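Local atomic coordinates of oxysterol-binding protein homolog 3 (Saccharomyces cerevisiae, PDB entry 4IC4), a protein that carries various lipids in a hydrophobic pocket between membranes through the cytosol, in directional transport coupled to phosphoinositides, and helps maintain intracellular sterol distribution. Residues 378-381 with 382-385. Sequence-based numbering, arbitrary orientation.
Sequences PKSY and WERR
An N-cap at Ser380 opens the short helix 381-386 in the OSBP-related domain and gives the backbone N-H of Glu383, in the first turn, an acceptor from the loop that leads into it. Ser380 OG accepts from Glu383 N at 3.2 Å, with the N-H pointing fairly directly at it (151°). The rotamer explains this reach, since OG stands between its own backbone N and carbonyl carbon (chi1 66°), which puts it within range of the N-H three residues on; the same hydroxyl is also bonded to Gly377 O. Ser380 O opens the main-chain pattern by accepting from Arg384 N at 3.0 Å, and Tyr381 O continues it with Arg385 N.

A side chain also returns to the loop. Arg384 runs extended from CG to NE, and its NE donates to Lys379 O at 2.9 Å, arriving from above the carbonyl plane while the oxygen lies near the guanidinium plane. Over one face of that guanidinium passes the aliphatic part of Lys379, with CD 3.8 Å from Arg384 NH1. Each cationic end has its own salt bridge, Lys379 NZ with Asp389 and Arg384 NH2 with Asp392, which probably eases the proximity of two like charges.

Tyr381 and Trp382, adjacent in sequence, form a T-shaped pair: the planes meet at 87°, and the tyrosine presents its CD2-CE2 edge to the indole face, CD2 lying 3.8 Å from Trp382 CD2. Beyond the pair, Tyr381 OH and Arg385 NE share Glu129 OE2, which joins the helix to strand 127-132. The side chains of Tyr381 and Trp382 both touch Ile140 of strand 137-145, where Trp382 also meets Arg138 in a cation-pi contact, and Tyr374 of strand 371-374 lies against Ser380 and Tyr381, its OH hydrogen-bonded to Trp382 N.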
loop_
_atom_site.group_PDB
_atom_site.type_symbol
_atom_site.label_atom_id
_atom_site.label_comp_id
_atom_site.label_asym_id
_atom_site.label_seq_id
_atom_site.Cartn_x
_atom_site.Cartn_y
_atom_site.Cartn_z
ATOM N N PRO A 378 -16.097 13.162 18.309
ATOM C CA PRO A 378 -15.134 14.031 18.990
ATOM C C PRO A 378 -13.770 13.397 19.251
ATOM O O PRO A 378 -12.775 14.105 19.397
ATOM C CB PRO A 378 -15.857 14.392 20.288
ATOM C CG PRO A 378 -17.298 14.356 19.883
ATOM C CD PRO A 378 -17.357 13.092 19.070
ATOM N N LYS A 379 -13.725 12.069 19.316
ATOM C CA LYS A 379 -12.471 11.368 19.565
ATOM C C LYS A 379 -11.941 10.666 18.320
ATOM O O LYS A 379 -11.098 9.770 18.409
ATOM C CB LYS A 379 -12.637 10.360 20.706
ATOM C CG LYS A 379 -12.797 11.004 22.079
ATOM C CD LYS A 379 -11.530 11.739 22.505
ATOM C CE LYS A 379 -11.699 12.383 23.875
ATOM N NZ LYS A 379 -10.465 13.083 24.330
ATOM N N SER A 380 -12.439 11.071 17.157
ATOM C CA SER A 380 -11.972 10.491 15.904
ATOM C C SER A 380 -10.572 11.039 15.646
ATOM O O SER A 380 -10.173 12.039 16.243
ATOM C CB SER A 380 -12.893 10.886 14.748
ATOM O OG SER A 380 -12.830 12.281 14.491
ATOM N N TYR A 381 -9.827 10.391 14.760
ATOM C CA TYR A 381 -8.480 10.851 14.454
ATOM C C TYR A 381 -8.437 12.305 13.996
ATOM O O TYR A 381 -7.685 13.113 14.538
ATOM C CB TYR A 381 -7.841 9.990 13.360
ATOM C CG TYR A 381 -6.392 10.346 13.108
ATOM C CD1 TYR A 381 -5.382 9.811 13.903
ATOM C CD2 TYR A 381 -6.035 11.250 12.099
ATOM C CE1 TYR A 381 -4.046 10.160 13.705
ATOM C CE2 TYR A 381 -4.703 11.612 11.895
ATOM C CZ TYR A 381 -3.714 11.059 12.703
ATOM O OH TYR A 381 -2.389 11.394 12.525
ATOM N N TRP A 382 -9.240 12.639 12.994
ATOM C CA TRP A 382 -9.216 13.993 12.462
ATOM C C TRP A 382 -9.728 15.053 13.428
ATOM O O TRP A 382 -9.273 16.195 13.380
ATOM C CB TRP A 382 -9.953 14.039 11.121
ATOM C CG TRP A 382 -9.308 13.137 10.104
ATOM C CD1 TRP A 382 -9.847 12.014 9.548
ATOM C CD2 TRP A 382 -7.980 13.251 9.573
ATOM N NE1 TRP A 382 -8.938 11.416 8.709
ATOM C CE2 TRP A 382 -7.782 12.153 8.705
ATOM C CE3 TRP A 382 -6.937 14.170 9.748
ATOM C CZ2 TRP A 382 -6.579 11.949 8.011
ATOM C CZ3 TRP A 382 -5.740 13.967 9.058
ATOM C CH2 TRP A 382 -5.575 12.862 8.201
ATOM N N GLU A 383 -10.660 14.693 14.307
ATOM C CA GLU A 383 -11.138 15.666 15.281
ATOM C C GLU A 383 -10.058 15.910 16.337
ATOM O O GLU A 383 -9.812 17.052 16.728
ATOM C CB GLU A 383 -12.443 15.197 15.934
ATOM C CG GLU A 383 -13.670 15.398 15.050
ATOM C CD GLU A 383 -13.826 16.842 14.594
ATOM O OE1 GLU A 383 -13.892 17.741 15.459
ATOM O OE2 GLU A 383 -13.880 17.079 13.370
ATOM N N ARG A 384 -9.409 14.839 16.792
ATOM C CA ARG A 384 -8.337 14.949 17.781
ATOM C C ARG A 384 -7.190 15.800 17.235
ATOM O O ARG A 384 -6.644 16.657 17.925
ATOM C CB ARG A 384 -7.768 13.563 18.113
ATOM C CG ARG A 384 -8.604 12.674 19.024
ATOM C CD ARG A 384 -8.071 11.240 18.911
ATOM N NE ARG A 384 -8.629 10.285 19.870
ATOM C CZ ARG A 384 -8.170 10.100 21.105
ATOM N NH1 ARG A 384 -8.739 9.199 21.894
ATOM N NH2 ARG A 384 -7.152 10.819 21.560
ATOM N N ARG A 385 -6.823 15.543 15.987
ATOM C CA ARG A 385 -5.719 16.248 15.348
ATOM C C ARG A 385 -5.878 17.767 15.385
ATOM O O ARG A 385 -4.903 18.499 15.555
ATOM C CB ARG A 385 -5.587 15.777 13.900
ATOM C CG ARG A 385 -4.268 16.131 13.227
ATOM C CD ARG A 385 -4.279 15.645 11.787
ATOM N NE ARG A 385 -2.986 15.740 11.116
ATOM C CZ ARG A 385 -2.427 16.866 10.686
ATOM N NH1 ARG A 385 -3.038 18.033 10.853
ATOM N NH2 ARG A 385 -1.254 16.817 10.064
#